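Local coordinates for protein ketosynthase (PDB 6KXD) that probably extends acyl chains on acyl carrier protein by decarboxylative condensation with malonyl units, as a ketosynthase of a highly reducing type II polyketide synthase, at residues A[57-69]-A[77-89]. Numbering follows the deposited sequence.
Sequences EVPDFEPGRWIHH and RAGQYAVAAARMA
Phe61 and Trp66 reach down to segment 77-89 of helix 77-93 and meet on Ala84 CB, which touches Phe61 CE1 and Trp66 CB. Phe61 meets Tyr81 in a T-shaped pair: the tyrosine edge, led by CE1, points at one phenyl face, with ring centroids 4.9 Å apart and planes at 84°. Gln80 OE1 and Ala84 CB sit at the phenyl rim, near its plane, while Pro63 N lies over the centre of the other face. The indole of Trp66 receives Met88 in a Met-aromatic contact. The thioether chain, bent at its last torsion (chi3 -131°), carries CE over the six-membered ring. This methyl stands 3.5 Å from the ring centroid, almost on the normal. Met88 CG touches Trp66 CZ3 at 3.3 Å. With Trp66 cut back to an alanine, the Met88 methyl and CG would probably lose the ring they rest on, leaving a gap where the indole lay beside Ala84. In this thiolase-fold chain the segment belongs to the loop leading into helix 77-93, whose inner side packs on strands 10-19 and 234-242. Ile67 CG1 meets Val83 CG1 at 3.8 Å. Among polar contacts, Arg87 NE gives a hydrogen bond to Trp66 O (3.0 Å), roughly in the guanidinium plane, and His68 CD2 lies over that group's face. The terminal nitrogens of Arg87 make salt bridges with Glu97 and Glu155. Arg77 NH1 donates to Tyr81 OH (2.9 Å), which also bonds Glu233 and rests against Val58 CB.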
ATOM      1  N   GLU A  57       0.075 -19.936 -11.703  1.00 51.53           N
ATOM      2  CA  GLU A  57      -0.216 -18.891 -12.649  1.00 49.77           C
ATOM      3  C   GLU A  57      -1.686 -18.918 -13.031  1.00 47.03           C
ATOM      4  O   GLU A  57      -2.402 -19.931 -12.883  1.00 50.72           O
ATOM      5  CB  GLU A  57       0.605 -19.023 -13.920  1.00 50.76           C
ATOM      6  CG  GLU A  57       2.012 -18.539 -13.780  1.00 51.41           C
ATOM      7  CD  GLU A  57       2.809 -18.717 -15.051  1.00 53.77           C
ATOM      8  OE1 GLU A  57       2.192 -19.114 -16.067  1.00 58.55           O
ATOM      9  OE2 GLU A  57       4.021 -18.442 -15.039  1.00 56.46           O
ATOM     10  N   VAL A  58      -2.147 -17.754 -13.511  1.00 47.16           N
ATOM     11  CA  VAL A  58      -3.390 -17.664 -14.199  1.00 49.65           C
ATOM     12  C   VAL A  58      -3.103 -18.193 -15.602  1.00 46.60           C
ATOM     13  O   VAL A  58      -2.209 -17.713 -16.306  1.00 49.38           O
ATOM     14  CB  VAL A  58      -3.976 -16.240 -14.215  1.00 45.46           C
ATOM     15  CG1 VAL A  58      -5.137 -16.111 -15.191  1.00 50.60           C
ATOM     16  CG2 VAL A  58      -4.435 -15.825 -12.825  1.00 48.79           C
ATOM     17  N   PRO A  59      -3.803 -19.259 -16.017  1.00 56.84           N
ATOM     18  CA  PRO A  59      -3.395 -20.003 -17.214  1.00 60.73           C
ATOM     19  C   PRO A  59      -3.661 -19.290 -18.556  1.00 66.53           C
ATOM     20  O   PRO A  59      -2.754 -19.246 -19.413  1.00 64.33           O
ATOM     21  CB  PRO A  59      -4.217 -21.296 -17.049  1.00 53.76           C
ATOM     22  CG  PRO A  59      -5.459 -20.870 -16.351  1.00 56.82           C
ATOM     23  CD  PRO A  59      -4.989 -19.824 -15.357  1.00 50.59           C
ATOM     24  N   ASP A  60      -4.862 -18.721 -18.714  1.00 57.74           N
ATOM     25  CA  ASP A  60      -5.349 -18.349 -20.036  1.00 71.88           C
ATOM     26  C   ASP A  60      -6.048 -16.986 -19.983  1.00 73.87           C
ATOM     27  O   ASP A  60      -7.178 -16.829 -20.448  1.00 75.04           O
ATOM     28  CB  ASP A  60      -6.256 -19.444 -20.610  1.00 81.47           C
ATOM     29  CG  ASP A  60      -5.503 -20.625 -21.214  1.00 85.78           C
ATOM     30  OD1 ASP A  60      -4.461 -20.393 -21.876  1.00 87.26           O
ATOM     31  OD2 ASP A  60      -5.956 -21.771 -21.013  1.00 87.87           O
ATOM     32  N   PHE A  61      -5.309 -15.987 -19.499  1.00 60.11           N
ATOM     33  CA  PHE A  61      -5.802 -14.651 -19.323  1.00 56.00           C
ATOM     34  C   PHE A  61      -5.973 -13.945 -20.675  1.00 52.47           C
ATOM     35  O   PHE A  61      -5.030 -13.818 -21.438  1.00 53.37           O
ATOM     36  CB  PHE A  61      -4.813 -13.862 -18.462  1.00 53.88           C
ATOM     37  CG  PHE A  61      -5.179 -12.418 -18.276  1.00 46.50           C
ATOM     38  CD1 PHE A  61      -6.399 -12.076 -17.719  1.00 46.35           C
ATOM     39  CD2 PHE A  61      -4.268 -11.419 -18.578  1.00 51.57           C
ATOM     40  CE1 PHE A  61      -6.734 -10.744 -17.524  1.00 45.52           C
ATOM     41  CE2 PHE A  61      -4.612 -10.093 -18.388  1.00 45.87           C
ATOM     42  CZ  PHE A  61      -5.832  -9.768 -17.848  1.00 45.21           C
ATOM     43  N   GLU A  62      -7.179 -13.429 -20.921  1.00 50.46           N
ATOM     44  CA  GLU A  62      -7.474 -12.674 -22.148  1.00 55.04           C
ATOM     45  C   GLU A  62      -7.920 -11.272 -21.760  1.00 45.56           C
ATOM     46  O   GLU A  62      -9.093 -11.062 -21.423  1.00 52.80           O
ATOM     47  CB  GLU A  62      -8.554 -13.389 -22.961  1.00 58.94           C
ATOM     48  CG  GLU A  62      -8.028 -14.604 -23.703  1.00 68.83           C
ATOM     49  CD  GLU A  62      -9.125 -15.437 -24.351  1.00 79.77           C
ATOM     50  OE1 GLU A  62      -8.790 -16.502 -24.910  1.00 77.93           O
ATOM     51  OE2 GLU A  62     -10.311 -15.021 -24.283  1.00 73.56           O
ATOM     52  N   PRO A  63      -6.989 -10.304 -21.786  1.00 50.83           N
ATOM     53  CA  PRO A  63      -7.272  -8.967 -21.277  1.00 55.53           C
ATOM     54  C   PRO A  63      -8.437  -8.317 -22.036  1.00 55.58           C
ATOM     55  O   PRO A  63      -9.249  -7.645 -21.426  1.00 56.34           O
ATOM     56  CB  PRO A  63      -5.940  -8.212 -21.407  1.00 51.13           C
ATOM     57  CG  PRO A  63      -5.022  -9.075 -22.249  1.00 56.21           C
ATOM     58  CD  PRO A  63      -5.610 -10.462 -22.262  1.00 48.49           C
ATOM     59  N   GLY A  64      -8.554  -8.627 -23.335  1.00 57.66           N
ATOM     60  CA  GLY A  64      -9.578  -8.090 -24.200  1.00 53.10           C
ATOM     61  C   GLY A  64     -10.987  -8.387 -23.716  1.00 54.75           C
ATOM     62  O   GLY A  64     -11.933  -7.682 -24.067  1.00 57.30           O
ATOM     63  N   ARG A  65     -11.175  -9.453 -22.943  1.00 56.20           N
ATOM     64  CA  ARG A  65     -12.505  -9.722 -22.407  1.00 57.01           C
ATOM     65  C   ARG A  65     -12.945  -8.576 -21.485  1.00 57.08           C
ATOM     66  O   ARG A  65     -14.131  -8.311 -21.366  1.00 61.74           O
ATOM     67  CB  ARG A  65     -12.557 -11.077 -21.692  1.00 65.82           C
ATOM     68  CG  ARG A  65     -12.759 -12.268 -22.621  1.00 74.35           C
ATOM     69  CD  ARG A  65     -13.019 -13.603 -21.927  1.00 80.95           C
ATOM     70  NE  ARG A  65     -14.147 -13.666 -20.987  1.00 91.71           N
ATOM     71  CZ  ARG A  65     -15.436 -13.410 -21.263  1.00 91.82           C
ATOM     72  NH1 ARG A  65     -15.782 -12.520 -22.178  1.00 78.43           N
ATOM     73  NH2 ARG A  65     -16.388 -14.041 -20.593  1.00 88.50           N
ATOM     74  N   TRP A  66     -11.987  -7.875 -20.861  1.00 54.60           N
ATOM     75  CA  TRP A  66     -12.263  -7.044 -19.691  1.00 55.77           C
ATOM     76  C   TRP A  66     -11.857  -5.587 -19.903  1.00 46.00           C
ATOM     77  O   TRP A  66     -12.507  -4.663 -19.357  1.00 52.96           O
ATOM     78  CB  TRP A  66     -11.500  -7.622 -18.499  1.00 54.71           C
ATOM     79  CG  TRP A  66     -11.486  -9.123 -18.496  1.00 58.30           C
ATOM     80  CD1 TRP A  66     -10.444  -9.956 -18.793  1.00 55.44           C
ATOM     81  CD2 TRP A  66     -12.597  -9.963 -18.183  1.00 58.71           C
ATOM     82  NE1 TRP A  66     -10.819 -11.265 -18.656  1.00 57.15           N
ATOM     83  CE2 TRP A  66     -12.145 -11.299 -18.313  1.00 67.13           C
ATOM     84  CE3 TRP A  66     -13.924  -9.715 -17.817  1.00 63.44           C
ATOM     85  CZ2 TRP A  66     -12.982 -12.382 -18.060  1.00 61.83           C
ATOM     86  CZ3 TRP A  66     -14.756 -10.788 -17.597  1.00 60.84           C
ATOM     87  CH2 TRP A  66     -14.288 -12.099 -17.720  1.00 67.84           C
ATOM     88  N   ILE A  67     -10.746  -5.408 -20.622  1.00 41.24           N
ATOM     89  CA  ILE A  67     -10.067  -4.138 -20.718  1.00 43.46           C
ATOM     90  C   ILE A  67     -10.372  -3.528 -22.081  1.00 49.58           C
ATOM     91  O   ILE A  67     -10.112  -4.144 -23.119  1.00 44.82           O
ATOM     92  CB  ILE A  67      -8.561  -4.284 -20.492  1.00 42.33           C
ATOM     93  CG1 ILE A  67      -8.305  -4.938 -19.134  1.00 46.57           C
ATOM     94  CG2 ILE A  67      -7.873  -2.938 -20.581  1.00 42.02           C
ATOM     95  CD1 ILE A  67      -6.870  -5.262 -18.891  1.00 44.06           C
ATOM     96  N   HIS A  68     -10.926  -2.316 -22.025  1.00 41.04           N
ATOM     97  CA  HIS A  68     -11.479  -1.664 -23.218  1.00 44.66           C
ATOM     98  C   HIS A  68     -10.774  -0.354 -23.530  1.00 45.24           C
ATOM     99  O   HIS A  68     -10.649   0.020 -24.739  1.00 44.41           O
ATOM    100  CB  HIS A  68     -12.980  -1.441 -23.015  1.00 49.76           C
ATOM    101  CG  HIS A  68     -13.765  -2.698 -22.996  1.00 54.26           C
ATOM    102  ND1 HIS A  68     -14.157  -3.335 -24.163  1.00 60.34           N
ATOM    103  CD2 HIS A  68     -14.264  -3.416 -21.972  1.00 54.63           C
ATOM    104  CE1 HIS A  68     -14.822  -4.422 -23.850  1.00 63.39           C
ATOM    105  NE2 HIS A  68     -14.898  -4.492 -22.517  1.00 61.31           N
ATOM    106  N   HIS A  69     -10.383   0.388 -22.475  1.00 40.80           N
ATOM    107  CA  HIS A  69     -10.034   1.777 -22.586  1.00 41.56           C
ATOM    108  C   HIS A  69      -8.550   2.000 -22.397  1.00 42.25           C
ATOM    109  O   HIS A  69      -8.012   2.811 -23.026  1.00 42.17           O
ATOM    110  CB  HIS A  69     -10.790   2.635 -21.571  1.00 45.58           C
ATOM    111  CG  HIS A  69     -12.239   2.626 -21.832  1.00 47.93           C
ATOM    112  ND1 HIS A  69     -13.183   2.399 -20.847  1.00 48.80           N
ATOM    113  CD2 HIS A  69     -12.905   2.802 -22.991  1.00 51.77           C
ATOM    114  CE1 HIS A  69     -14.376   2.465 -21.392  1.00 50.75           C
ATOM    115  NE2 HIS A  69     -14.231   2.680 -22.708  1.00 47.00           N
ATOM    116  N   ARG A  77       1.310  -7.096 -15.984  1.00 43.47           N
ATOM    117  CA  ARG A  77       0.363  -8.127 -15.764  1.00 42.89           C
ATOM    118  C   ARG A  77      -0.480  -7.863 -14.508  1.00 38.17           C
ATOM    119  O   ARG A  77      -1.664  -8.147 -14.471  1.00 41.36           O
ATOM    120  CB  ARG A  77       1.118  -9.460 -15.724  1.00 49.16           C
ATOM    121  CG  ARG A  77       0.207 -10.672 -15.765  1.00 52.58           C
ATOM    122  CD  ARG A  77      -0.629 -10.775 -17.038  1.00 59.38           C
ATOM    123  NE  ARG A  77       0.070 -11.498 -18.096  1.00 73.28           N
ATOM    124  CZ  ARG A  77      -0.153 -12.760 -18.461  1.00 59.04           C
ATOM    125  NH1 ARG A  77      -1.032 -13.516 -17.825  1.00 52.57           N
ATOM    126  NH2 ARG A  77       0.517 -13.256 -19.486  1.00 67.31           N
ATOM    127  N   ALA A  78       0.143  -7.395 -13.418  1.00 38.74           N
ATOM    128  CA  ALA A  78      -0.626  -7.264 -12.212  1.00 39.44           C
ATOM    129  C   ALA A  78      -1.746  -6.232 -12.431  1.00 33.90           C
ATOM    130  O   ALA A  78      -2.869  -6.427 -11.961  1.00 39.07           O
ATOM    131  CB  ALA A  78       0.251  -6.869 -11.065  1.00 39.58           C
ATOM    132  N   GLY A  79      -1.388  -5.138 -13.095  1.00 38.10           N
ATOM    133  CA  GLY A  79      -2.333  -4.052 -13.417  1.00 37.93           C
ATOM    134  C   GLY A  79      -3.446  -4.571 -14.300  1.00 39.61           C
ATOM    135  O   GLY A  79      -4.596  -4.305 -14.083  1.00 38.20           O
ATOM    136  N   GLN A  80      -3.089  -5.406 -15.276  1.00 43.22           N
ATOM    137  CA  GLN A  80      -4.110  -5.984 -16.115  1.00 42.99           C
ATOM    138  C   GLN A  80      -5.048  -6.840 -15.278  1.00 41.16           C
ATOM    139  O   GLN A  80      -6.251  -6.738 -15.396  1.00 41.49           O
ATOM    140  CB  GLN A  80      -3.517  -6.737 -17.307  1.00 39.16           C
ATOM    141  CG  GLN A  80      -2.712  -5.835 -18.207  1.00 44.39           C
ATOM    142  CD  GLN A  80      -2.031  -6.632 -19.293  1.00 45.20           C
ATOM    143  OE1 GLN A  80      -2.386  -7.776 -19.551  1.00 46.07           O
ATOM    144  NE2 GLN A  80      -1.107  -5.996 -19.963  1.00 45.79           N
ATOM    145  N   TYR A  81      -4.507  -7.660 -14.369  1.00 38.73           N
ATOM    146  CA  TYR A  81      -5.388  -8.440 -13.580  1.00 39.85           C
ATOM    147  C   TYR A  81      -6.313  -7.573 -12.734  1.00 40.09           C
ATOM    148  O   TYR A  81      -7.523  -7.893 -12.561  1.00 42.42           O
ATOM    149  CB  TYR A  81      -4.615  -9.358 -12.644  1.00 41.83           C
ATOM    150  CG  TYR A  81      -3.808 -10.450 -13.284  1.00 43.49           C
ATOM    151  CD1 TYR A  81      -4.078 -10.918 -14.561  1.00 43.23           C
ATOM    152  CD2 TYR A  81      -2.815 -11.100 -12.568  1.00 43.72           C
ATOM    153  CE1 TYR A  81      -3.332 -11.939 -15.120  1.00 41.73           C
ATOM    154  CE2 TYR A  81      -2.081 -12.142 -13.111  1.00 48.89           C
ATOM    155  CZ  TYR A  81      -2.360 -12.578 -14.393  1.00 50.56           C
ATOM    156  OH  TYR A  81      -1.664 -13.580 -14.995  1.00 47.52           O
ATOM    157  N   ALA A  82      -5.763  -6.473 -12.204  1.00 41.04           N
ATOM    158  CA  ALA A  82      -6.502  -5.635 -11.306  1.00 37.36           C
ATOM    159  C   ALA A  82      -7.713  -5.048 -12.051  1.00 39.13           C
ATOM    160  O   ALA A  82      -8.866  -5.084 -11.571  1.00 42.16           O
ATOM    161  CB  ALA A  82      -5.615  -4.539 -10.808  1.00 37.78           C
ATOM    162  N   VAL A  83      -7.402  -4.555 -13.246  1.00 39.17           N
ATOM    163  CA  VAL A  83      -8.398  -3.859 -14.087  1.00 37.73           C
ATOM    164  C   VAL A  83      -9.467  -4.878 -14.513  1.00 41.96           C
ATOM    165  O   VAL A  83     -10.668  -4.596 -14.409  1.00 42.17           O
ATOM    166  CB  VAL A  83      -7.728  -3.175 -15.296  1.00 40.80           C
ATOM    167  CG1 VAL A  83      -8.760  -2.587 -16.248  1.00 46.34           C
ATOM    168  CG2 VAL A  83      -6.771  -2.068 -14.898  1.00 40.75           C
ATOM    169  N   ALA A  84      -9.037  -6.065 -14.973  1.00 43.68           N
ATOM    170  CA  ALA A  84      -9.989  -7.112 -15.357  1.00 45.67           C
ATOM    171  C   ALA A  84     -10.913  -7.482 -14.187  1.00 48.64           C
ATOM    172  O   ALA A  84     -12.115  -7.522 -14.354  1.00 43.66           O
ATOM    173  CB  ALA A  84      -9.243  -8.294 -15.937  1.00 46.77           C
ATOM    174  N   ALA A  85     -10.367  -7.756 -12.981  1.00 40.47           N
ATOM    175  CA  ALA A  85     -11.167  -8.093 -11.874  1.00 44.59           C
ATOM    176  C   ALA A  85     -12.095  -6.934 -11.497  1.00 41.01           C
ATOM    177  O   ALA A  85     -13.219  -7.172 -11.027  1.00 45.22           O
ATOM    178  CB  ALA A  85     -10.301  -8.499 -10.696  1.00 44.98           C
ATOM    179  N   ALA A  86     -11.612  -5.696 -11.617  1.00 43.18           N
ATOM    180  CA  ALA A  86     -12.419  -4.555 -11.299  1.00 39.61           C
ATOM    181  C   ALA A  86     -13.631  -4.504 -12.243  1.00 43.52           C
ATOM    182  O   ALA A  86     -14.742  -4.306 -11.766  1.00 42.67           O
ATOM    183  CB  ALA A  86     -11.616  -3.294 -11.410  1.00 42.90           C
ATOM    184  N   ARG A  87     -13.369  -4.652 -13.544  1.00 44.68           N
ATOM    185  CA  ARG A  87     -14.445  -4.717 -14.579  1.00 45.34           C
ATOM    186  C   ARG A  87     -15.454  -5.771 -14.125  1.00 46.08           C
ATOM    187  O   ARG A  87     -16.600  -5.481 -13.920  1.00 51.02           O
ATOM    188  CB  ARG A  87     -13.826  -4.951 -15.959  1.00 47.53           C
ATOM    189  CG  ARG A  87     -14.823  -5.284 -17.063  1.00 56.36           C
ATOM    190  CD  ARG A  87     -15.614  -4.073 -17.485  1.00 53.64           C
ATOM    191  NE  ARG A  87     -14.791  -3.087 -18.183  1.00 57.11           N
ATOM    192  CZ  ARG A  87     -15.201  -1.848 -18.409  1.00 56.80           C
ATOM    193  NH1 ARG A  87     -16.425  -1.495 -18.054  1.00 54.69           N
ATOM    194  NH2 ARG A  87     -14.385  -0.952 -18.928  1.00 46.11           N
ATOM    195  N   MET A  88     -14.977  -6.999 -13.917  1.00 47.93           N
ATOM    196  CA  MET A  88     -15.828  -8.087 -13.509  1.00 47.89           C
ATOM    197  C   MET A  88     -16.629  -7.728 -12.266  1.00 49.32           C
ATOM    198  O   MET A  88     -17.779  -8.066 -12.152  1.00 46.04           O
ATOM    199  CB  MET A  88     -15.015  -9.337 -13.185  1.00 48.66           C
ATOM    200  CG  MET A  88     -14.454  -9.976 -14.385  1.00 56.95           C
ATOM    201  SD  MET A  88     -13.601 -11.484 -13.863  1.00 59.36           S
ATOM    202  CE  MET A  88     -12.085 -11.180 -14.745  1.00 53.49           C
ATOM    203  N   ALA A  89     -15.975  -7.075 -11.299  1.00 44.02           N
ATOM    204  CA  ALA A  89     -16.604  -6.820 -10.055  1.00 43.01           C
ATOM    205  C   ALA A  89     -17.745  -5.817 -10.255  1.00 41.61           C
ATOM    206  O   ALA A  89     -18.785  -5.977  -9.634  1.00 47.90           O
ATOM    207  CB  ALA A  89     -15.607  -6.293  -9.062  1.00 44.70           C
TER